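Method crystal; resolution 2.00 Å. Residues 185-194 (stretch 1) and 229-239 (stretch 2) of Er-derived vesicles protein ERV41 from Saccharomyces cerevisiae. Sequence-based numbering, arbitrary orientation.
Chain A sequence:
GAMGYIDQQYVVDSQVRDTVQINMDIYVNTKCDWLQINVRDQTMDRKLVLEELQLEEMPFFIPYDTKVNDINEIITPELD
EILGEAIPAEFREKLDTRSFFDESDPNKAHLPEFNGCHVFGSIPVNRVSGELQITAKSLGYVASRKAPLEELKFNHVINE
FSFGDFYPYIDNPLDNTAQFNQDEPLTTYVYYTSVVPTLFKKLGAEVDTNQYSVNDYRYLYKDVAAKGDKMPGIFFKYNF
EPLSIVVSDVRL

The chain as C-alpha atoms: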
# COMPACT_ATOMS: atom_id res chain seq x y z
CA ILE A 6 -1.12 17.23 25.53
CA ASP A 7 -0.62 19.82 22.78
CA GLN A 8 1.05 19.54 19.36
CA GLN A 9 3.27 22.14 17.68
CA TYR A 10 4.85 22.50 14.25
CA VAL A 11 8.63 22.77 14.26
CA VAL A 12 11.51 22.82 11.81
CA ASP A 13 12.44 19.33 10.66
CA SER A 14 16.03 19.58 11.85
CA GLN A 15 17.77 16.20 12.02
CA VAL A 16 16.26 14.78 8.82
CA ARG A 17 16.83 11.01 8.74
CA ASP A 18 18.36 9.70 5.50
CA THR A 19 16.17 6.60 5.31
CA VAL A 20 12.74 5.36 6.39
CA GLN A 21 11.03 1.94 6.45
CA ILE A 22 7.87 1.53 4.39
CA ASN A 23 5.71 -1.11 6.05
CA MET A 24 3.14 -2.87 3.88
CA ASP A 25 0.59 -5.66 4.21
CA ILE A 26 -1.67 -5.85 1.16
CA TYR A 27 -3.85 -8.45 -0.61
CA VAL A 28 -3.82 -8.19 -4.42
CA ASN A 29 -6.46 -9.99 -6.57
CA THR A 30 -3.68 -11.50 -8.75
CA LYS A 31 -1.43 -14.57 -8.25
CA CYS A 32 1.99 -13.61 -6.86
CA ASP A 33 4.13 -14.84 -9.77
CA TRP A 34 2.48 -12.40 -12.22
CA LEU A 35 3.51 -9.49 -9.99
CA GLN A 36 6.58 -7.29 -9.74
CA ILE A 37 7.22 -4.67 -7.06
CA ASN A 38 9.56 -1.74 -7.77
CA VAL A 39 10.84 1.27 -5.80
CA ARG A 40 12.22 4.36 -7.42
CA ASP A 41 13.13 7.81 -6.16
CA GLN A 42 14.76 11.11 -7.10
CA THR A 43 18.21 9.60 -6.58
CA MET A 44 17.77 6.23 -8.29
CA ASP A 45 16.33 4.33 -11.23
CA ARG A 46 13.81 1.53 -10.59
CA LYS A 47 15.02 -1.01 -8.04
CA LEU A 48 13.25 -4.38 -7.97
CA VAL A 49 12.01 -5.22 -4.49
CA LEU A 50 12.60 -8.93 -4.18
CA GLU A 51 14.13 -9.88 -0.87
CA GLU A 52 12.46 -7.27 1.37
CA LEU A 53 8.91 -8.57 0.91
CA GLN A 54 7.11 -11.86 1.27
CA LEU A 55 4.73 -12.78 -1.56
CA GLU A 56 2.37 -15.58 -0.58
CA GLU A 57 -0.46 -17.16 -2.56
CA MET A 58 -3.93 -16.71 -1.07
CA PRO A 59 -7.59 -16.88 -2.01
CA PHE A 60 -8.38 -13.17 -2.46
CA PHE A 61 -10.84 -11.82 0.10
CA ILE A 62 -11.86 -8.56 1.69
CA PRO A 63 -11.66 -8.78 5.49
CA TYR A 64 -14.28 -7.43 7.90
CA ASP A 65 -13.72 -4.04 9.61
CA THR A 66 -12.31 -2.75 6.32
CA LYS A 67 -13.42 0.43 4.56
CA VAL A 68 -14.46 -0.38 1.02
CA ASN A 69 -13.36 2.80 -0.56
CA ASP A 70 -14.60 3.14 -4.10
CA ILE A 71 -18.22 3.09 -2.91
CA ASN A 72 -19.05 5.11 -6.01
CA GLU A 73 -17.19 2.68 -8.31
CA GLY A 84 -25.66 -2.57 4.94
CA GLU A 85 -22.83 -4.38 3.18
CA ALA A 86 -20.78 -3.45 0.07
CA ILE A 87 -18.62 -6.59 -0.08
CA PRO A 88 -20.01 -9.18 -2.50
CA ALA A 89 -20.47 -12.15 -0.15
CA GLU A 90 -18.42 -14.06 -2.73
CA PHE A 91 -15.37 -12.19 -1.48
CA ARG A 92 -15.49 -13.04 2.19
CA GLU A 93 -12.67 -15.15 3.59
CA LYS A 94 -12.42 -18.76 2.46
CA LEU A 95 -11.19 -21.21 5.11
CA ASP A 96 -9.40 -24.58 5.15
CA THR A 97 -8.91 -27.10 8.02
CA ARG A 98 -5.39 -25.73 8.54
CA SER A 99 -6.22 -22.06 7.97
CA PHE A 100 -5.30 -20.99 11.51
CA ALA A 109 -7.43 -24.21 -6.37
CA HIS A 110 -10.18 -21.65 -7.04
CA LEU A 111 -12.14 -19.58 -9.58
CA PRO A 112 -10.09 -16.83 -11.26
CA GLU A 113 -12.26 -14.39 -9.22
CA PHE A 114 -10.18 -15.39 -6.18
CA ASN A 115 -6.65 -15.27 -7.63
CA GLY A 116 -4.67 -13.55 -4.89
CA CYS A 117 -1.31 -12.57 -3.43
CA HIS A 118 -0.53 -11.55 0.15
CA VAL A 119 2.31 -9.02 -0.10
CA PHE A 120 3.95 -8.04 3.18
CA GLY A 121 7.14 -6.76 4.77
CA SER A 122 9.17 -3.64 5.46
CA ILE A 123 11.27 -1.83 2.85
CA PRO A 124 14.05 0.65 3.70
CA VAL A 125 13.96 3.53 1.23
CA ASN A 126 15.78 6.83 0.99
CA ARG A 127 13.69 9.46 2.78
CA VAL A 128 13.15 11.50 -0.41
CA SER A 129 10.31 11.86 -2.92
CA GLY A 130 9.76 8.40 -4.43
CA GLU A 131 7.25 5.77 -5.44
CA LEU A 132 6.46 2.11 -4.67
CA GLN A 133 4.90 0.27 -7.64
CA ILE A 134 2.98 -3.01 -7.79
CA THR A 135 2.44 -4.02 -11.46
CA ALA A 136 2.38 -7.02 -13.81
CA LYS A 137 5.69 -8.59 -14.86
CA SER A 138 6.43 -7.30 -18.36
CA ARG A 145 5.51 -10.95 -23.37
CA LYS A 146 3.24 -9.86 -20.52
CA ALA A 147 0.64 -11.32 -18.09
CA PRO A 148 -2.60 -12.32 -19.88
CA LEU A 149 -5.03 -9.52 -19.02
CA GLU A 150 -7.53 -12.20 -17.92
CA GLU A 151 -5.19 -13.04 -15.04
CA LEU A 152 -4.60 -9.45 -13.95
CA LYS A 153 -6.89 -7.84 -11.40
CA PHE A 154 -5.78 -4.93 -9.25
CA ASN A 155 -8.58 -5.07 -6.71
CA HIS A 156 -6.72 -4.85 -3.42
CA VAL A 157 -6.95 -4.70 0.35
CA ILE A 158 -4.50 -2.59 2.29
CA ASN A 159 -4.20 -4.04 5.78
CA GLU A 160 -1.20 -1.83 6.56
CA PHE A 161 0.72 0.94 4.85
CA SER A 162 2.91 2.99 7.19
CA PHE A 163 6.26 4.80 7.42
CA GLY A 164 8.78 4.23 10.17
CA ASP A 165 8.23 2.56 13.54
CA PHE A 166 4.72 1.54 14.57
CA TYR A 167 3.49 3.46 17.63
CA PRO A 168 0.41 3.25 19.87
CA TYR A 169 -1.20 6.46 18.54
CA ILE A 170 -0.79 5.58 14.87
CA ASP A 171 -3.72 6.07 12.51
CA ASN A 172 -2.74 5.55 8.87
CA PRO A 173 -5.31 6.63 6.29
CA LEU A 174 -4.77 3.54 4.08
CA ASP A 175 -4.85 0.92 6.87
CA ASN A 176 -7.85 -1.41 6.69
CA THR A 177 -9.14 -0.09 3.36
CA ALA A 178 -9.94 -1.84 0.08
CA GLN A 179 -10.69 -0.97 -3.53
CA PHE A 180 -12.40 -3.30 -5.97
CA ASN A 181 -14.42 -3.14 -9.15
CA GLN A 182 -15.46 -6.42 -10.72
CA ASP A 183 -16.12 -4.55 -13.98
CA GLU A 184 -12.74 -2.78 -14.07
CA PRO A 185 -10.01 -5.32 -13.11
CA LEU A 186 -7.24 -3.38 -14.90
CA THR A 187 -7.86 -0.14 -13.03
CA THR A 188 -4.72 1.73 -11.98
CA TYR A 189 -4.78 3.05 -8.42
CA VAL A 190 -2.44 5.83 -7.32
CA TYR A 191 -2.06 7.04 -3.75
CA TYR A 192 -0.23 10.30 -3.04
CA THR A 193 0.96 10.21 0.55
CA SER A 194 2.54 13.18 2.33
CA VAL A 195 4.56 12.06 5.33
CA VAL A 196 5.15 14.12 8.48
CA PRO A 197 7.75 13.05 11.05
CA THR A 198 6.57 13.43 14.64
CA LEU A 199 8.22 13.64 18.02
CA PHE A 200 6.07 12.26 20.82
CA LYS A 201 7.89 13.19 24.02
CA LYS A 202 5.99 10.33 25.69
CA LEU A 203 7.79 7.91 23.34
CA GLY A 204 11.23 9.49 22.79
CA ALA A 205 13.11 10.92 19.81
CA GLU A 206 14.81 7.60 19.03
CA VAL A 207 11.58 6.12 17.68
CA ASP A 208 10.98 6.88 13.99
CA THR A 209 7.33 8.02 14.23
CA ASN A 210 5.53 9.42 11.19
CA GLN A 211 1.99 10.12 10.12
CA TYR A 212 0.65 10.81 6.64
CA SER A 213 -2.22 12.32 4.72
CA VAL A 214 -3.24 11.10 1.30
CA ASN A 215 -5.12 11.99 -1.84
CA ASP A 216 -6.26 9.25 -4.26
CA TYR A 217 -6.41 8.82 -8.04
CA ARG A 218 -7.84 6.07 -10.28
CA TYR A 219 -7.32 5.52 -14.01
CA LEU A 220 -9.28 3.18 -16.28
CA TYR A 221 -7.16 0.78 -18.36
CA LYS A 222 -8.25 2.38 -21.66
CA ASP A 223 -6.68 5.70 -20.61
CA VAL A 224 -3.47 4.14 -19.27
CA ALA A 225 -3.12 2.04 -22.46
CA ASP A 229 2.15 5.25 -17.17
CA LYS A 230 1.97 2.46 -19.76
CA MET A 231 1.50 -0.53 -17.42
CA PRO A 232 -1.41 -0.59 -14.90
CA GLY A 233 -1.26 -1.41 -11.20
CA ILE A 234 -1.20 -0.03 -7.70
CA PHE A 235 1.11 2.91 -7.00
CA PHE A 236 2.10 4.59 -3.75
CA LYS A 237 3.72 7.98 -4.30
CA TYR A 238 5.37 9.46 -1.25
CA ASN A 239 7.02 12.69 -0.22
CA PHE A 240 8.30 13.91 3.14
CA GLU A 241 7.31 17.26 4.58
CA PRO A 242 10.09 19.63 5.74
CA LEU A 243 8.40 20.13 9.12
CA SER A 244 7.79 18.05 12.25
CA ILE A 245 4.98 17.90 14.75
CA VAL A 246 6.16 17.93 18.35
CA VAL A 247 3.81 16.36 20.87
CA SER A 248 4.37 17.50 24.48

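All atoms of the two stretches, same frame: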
# COMPACT_ATOMS: atom_id res chain seq x y z
N PRO A 185 -11.17 -4.64 -13.73
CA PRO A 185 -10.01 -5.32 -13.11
C PRO A 185 -8.68 -4.63 -13.37
O PRO A 185 -7.78 -4.71 -12.52
CB PRO A 185 -10.00 -6.71 -13.78
CG PRO A 185 -10.81 -6.55 -15.05
CD PRO A 185 -11.86 -5.51 -14.70
N LEU A 186 -8.53 -3.98 -14.53
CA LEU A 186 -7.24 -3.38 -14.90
C LEU A 186 -7.13 -1.90 -14.53
O LEU A 186 -6.35 -1.14 -15.12
CB LEU A 186 -7.00 -3.57 -16.39
CG LEU A 186 -6.88 -5.05 -16.76
CD1 LEU A 186 -6.86 -5.26 -18.27
CD2 LEU A 186 -5.61 -5.56 -16.14
N THR A 187 -7.93 -1.50 -13.56
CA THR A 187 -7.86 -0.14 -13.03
C THR A 187 -6.50 0.10 -12.38
O THR A 187 -5.95 -0.77 -11.70
CB THR A 187 -9.01 0.11 -12.05
OG1 THR A 187 -10.23 0.08 -12.79
CG2 THR A 187 -8.86 1.46 -11.34
N THR A 188 -5.95 1.29 -12.63
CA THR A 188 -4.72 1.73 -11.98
C THR A 188 -5.08 2.62 -10.79
O THR A 188 -5.84 3.59 -10.93
CB THR A 188 -3.88 2.55 -12.96
OG1 THR A 188 -3.30 1.67 -13.93
CG2 THR A 188 -2.78 3.31 -12.22
N TYR A 189 -4.54 2.28 -9.63
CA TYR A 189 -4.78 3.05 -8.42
C TYR A 189 -3.50 3.76 -8.00
O TYR A 189 -2.43 3.14 -7.92
CB TYR A 189 -5.25 2.10 -7.30
CG TYR A 189 -6.51 1.32 -7.63
CD1 TYR A 189 -6.45 0.09 -8.27
CD2 TYR A 189 -7.77 1.82 -7.28
CE1 TYR A 189 -7.60 -0.63 -8.56
CE2 TYR A 189 -8.93 1.11 -7.56
CZ TYR A 189 -8.83 -0.11 -8.20
OH TYR A 189 -9.98 -0.81 -8.50
N VAL A 190 -3.61 5.06 -7.73
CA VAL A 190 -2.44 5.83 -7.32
C VAL A 190 -2.75 6.54 -6.01
O VAL A 190 -3.76 7.25 -5.92
CB VAL A 190 -2.04 6.88 -8.37
CG1 VAL A 190 -0.72 7.56 -7.98
CG2 VAL A 190 -1.88 6.22 -9.74
N TYR A 191 -1.92 6.32 -5.00
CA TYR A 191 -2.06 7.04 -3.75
C TYR A 191 -0.90 8.02 -3.58
O TYR A 191 0.28 7.63 -3.67
CB TYR A 191 -2.07 6.05 -2.59
CG TYR A 191 -3.16 5.00 -2.63
CD1 TYR A 191 -4.43 5.26 -2.13
CD2 TYR A 191 -2.91 3.73 -3.13
CE1 TYR A 191 -5.44 4.28 -2.13
CE2 TYR A 191 -3.90 2.74 -3.14
CZ TYR A 191 -5.16 3.03 -2.63
OH TYR A 191 -6.15 2.06 -2.64
N TYR A 192 -1.24 9.28 -3.33
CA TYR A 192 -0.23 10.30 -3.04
C TYR A 192 -0.18 10.59 -1.56
O TYR A 192 -1.07 11.25 -1.02
CB TYR A 192 -0.56 11.60 -3.78
CG TYR A 192 -0.40 11.49 -5.27
CD1 TYR A 192 -1.45 11.05 -6.07
CD2 TYR A 192 0.81 11.82 -5.89
CE1 TYR A 192 -1.31 10.95 -7.45
CE2 TYR A 192 0.96 11.73 -7.27
CZ TYR A 192 -0.10 11.29 -8.04
OH TYR A 192 0.05 11.18 -9.40
N THR A 193 0.87 10.12 -0.91
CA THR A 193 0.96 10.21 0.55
C THR A 193 1.98 11.27 0.94
O THR A 193 3.08 11.32 0.36
CB THR A 193 1.37 8.87 1.19
OG1 THR A 193 2.68 8.49 0.74
CG2 THR A 193 0.34 7.78 0.85
N SER A 194 1.62 12.12 1.89
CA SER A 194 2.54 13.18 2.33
C SER A 194 2.85 12.90 3.79
O SER A 194 1.95 12.90 4.65
CB SER A 194 1.89 14.55 2.17
OG SER A 194 2.80 15.60 2.52
N ASP A 229 1.65 6.56 -17.57
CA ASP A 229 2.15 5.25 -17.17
C ASP A 229 1.55 4.16 -18.06
O ASP A 229 0.33 4.02 -18.14
CB ASP A 229 1.83 4.98 -15.69
CG ASP A 229 1.02 6.10 -15.05
OD1 ASP A 229 1.23 7.28 -15.41
OD2 ASP A 229 0.18 5.80 -14.17
N LYS A 230 2.41 3.40 -18.72
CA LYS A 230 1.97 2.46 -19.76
C LYS A 230 1.50 1.10 -19.23
O LYS A 230 0.69 0.44 -19.89
CB LYS A 230 3.07 2.28 -20.81
CG LYS A 230 3.52 3.59 -21.45
CD LYS A 230 2.51 4.11 -22.48
CE LYS A 230 2.40 3.16 -23.66
NZ LYS A 230 3.74 2.82 -24.19
N MET A 231 1.99 0.69 -18.07
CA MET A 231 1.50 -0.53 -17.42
C MET A 231 0.67 -0.21 -16.17
O MET A 231 1.06 0.66 -15.37
CB MET A 231 2.65 -1.51 -17.12
CG MET A 231 3.92 -0.89 -16.54
SD MET A 231 5.11 -2.12 -15.94
CE MET A 231 6.17 -2.35 -17.37
N PRO A 232 -0.48 -0.89 -16.00
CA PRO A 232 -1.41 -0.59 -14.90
C PRO A 232 -0.96 -1.20 -13.58
O PRO A 232 -0.03 -2.01 -13.56
CB PRO A 232 -2.71 -1.26 -15.37
CG PRO A 232 -2.26 -2.41 -16.20
CD PRO A 232 -1.00 -1.93 -16.90
N GLY A 233 -1.62 -0.84 -12.48
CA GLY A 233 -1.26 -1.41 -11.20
C GLY A 233 -1.65 -0.56 -10.02
O GLY A 233 -2.61 0.21 -10.05
N ILE A 234 -0.89 -0.72 -8.94
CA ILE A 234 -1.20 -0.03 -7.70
C ILE A 234 0.06 0.73 -7.33
O ILE A 234 1.14 0.14 -7.18
CB ILE A 234 -1.55 -1.04 -6.58
CG1 ILE A 234 -2.79 -1.87 -6.96
CG2 ILE A 234 -1.82 -0.29 -5.27
CD1 ILE A 234 -2.94 -3.17 -6.16
N PHE A 235 -0.06 2.05 -7.20
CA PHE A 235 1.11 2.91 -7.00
C PHE A 235 1.00 3.77 -5.75
O PHE A 235 -0.01 4.44 -5.52
CB PHE A 235 1.29 3.83 -8.22
CG PHE A 235 1.47 3.09 -9.54
CD1 PHE A 235 0.37 2.63 -10.25
CD2 PHE A 235 2.74 2.90 -10.07
CE1 PHE A 235 0.53 1.96 -11.47
CE2 PHE A 235 2.91 2.23 -11.30
CZ PHE A 235 1.81 1.76 -11.99
N PHE A 236 2.06 3.75 -4.94
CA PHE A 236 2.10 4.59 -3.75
C PHE A 236 3.17 5.65 -3.95
O PHE A 236 4.36 5.34 -3.92
CB PHE A 236 2.47 3.75 -2.53
CG PHE A 236 1.47 2.66 -2.22
CD1 PHE A 236 1.59 1.40 -2.78
CD2 PHE A 236 0.42 2.89 -1.33
CE1 PHE A 236 0.67 0.37 -2.48
CE2 PHE A 236 -0.50 1.88 -1.02
CZ PHE A 236 -0.37 0.62 -1.59
N LYS A 237 2.76 6.89 -4.19
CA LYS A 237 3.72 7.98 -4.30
C LYS A 237 3.90 8.57 -2.92
O LYS A 237 2.94 8.70 -2.15
CB LYS A 237 3.24 9.05 -5.28
CG LYS A 237 3.02 8.52 -6.69
CD LYS A 237 3.73 9.38 -7.72
CE LYS A 237 3.43 8.89 -9.13
NZ LYS A 237 4.15 9.69 -10.18
N TYR A 238 5.14 8.89 -2.57
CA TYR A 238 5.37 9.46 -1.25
C TYR A 238 6.33 10.63 -1.29
O TYR A 238 7.27 10.66 -2.08
CB TYR A 238 5.84 8.39 -0.25
CG TYR A 238 6.96 7.51 -0.77
CD1 TYR A 238 8.28 7.93 -0.68
CD2 TYR A 238 6.70 6.27 -1.35
CE1 TYR A 238 9.31 7.14 -1.13
CE2 TYR A 238 7.75 5.46 -1.82
CZ TYR A 238 9.05 5.91 -1.71
OH TYR A 238 10.12 5.16 -2.17
N ASN A 239 6.07 11.62 -0.44
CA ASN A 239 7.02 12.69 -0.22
C ASN A 239 7.04 13.02 1.26
O ASN A 239 6.08 12.70 1.99
CB ASN A 239 6.67 13.93 -1.04
CG ASN A 239 7.89 14.76 -1.35
OD1 ASN A 239 8.92 14.65 -0.65
ND2 ASN A 239 7.80 15.59 -2.39

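The apolar centre of the contact lies on the sheet face that carries Tyr189, Tyr191, Ile234 and Phe236, all of them buried. The rings of Tyr191 and Phe236 lie nearly parallel, with planes at 18°, but are slid apart so that they barely overlap; their centroids are 5.3 Å apart, and Tyr191 CD2 comes within 3.7 Å of Phe236 CE2. Ile234 fills the space beside them, its CG2 meeting the edge of the Tyr191 ring at CE2 (4.2 Å) and its CG1 lying 4.4 Å from Tyr189 CD1. The flat rings and the branched isoleucine thus pack side by side, while the Tyr191 hydroxyl is satisfied elsewhere in the structure. On the other face, Val190 CG1 rests 4.2 Å from Phe235 CB, and Thr188 turns its methyl CG2 to Phe235 CE1 (3.7 Å).

Beneath these side chains the strands run parallel, 14° apart in direction, and the backbone of stretch 1 uses alternate residues for hydrogen bonding. Tyr189 N donates to Gly233 O (2.9 Å) and Tyr189 O accepts from Phe235 N (2.7 Å); Tyr191 repeats the pattern, N to Phe235 O (2.7 Å) and O from Lys237 N (2.6 Å). Thr193 closes the ladder, its N reaching Lys237 O (2.8 Å) and its O receiving Asn239 N (3.1 Å). With chi1 in the p well, Thr193 OG1 also donates to Lys237 O (2.9 Å), so one carbonyl serves both backbone and side chain.

Toward the edges the contact becomes more polar. Lys237 lays its aliphatic chain along the Tyr192 ring, CD to CE2 3.7 Å, burying methylenes in a partly exposed position. At the other end, Gly233 N makes a weak hydrogen bond to Thr188 OG1 (3.4 Å). The backbone angles of Gly233 would jam a CB against the preceding carbonyl, which calls for glycine. Altogether 743 Å² is buried.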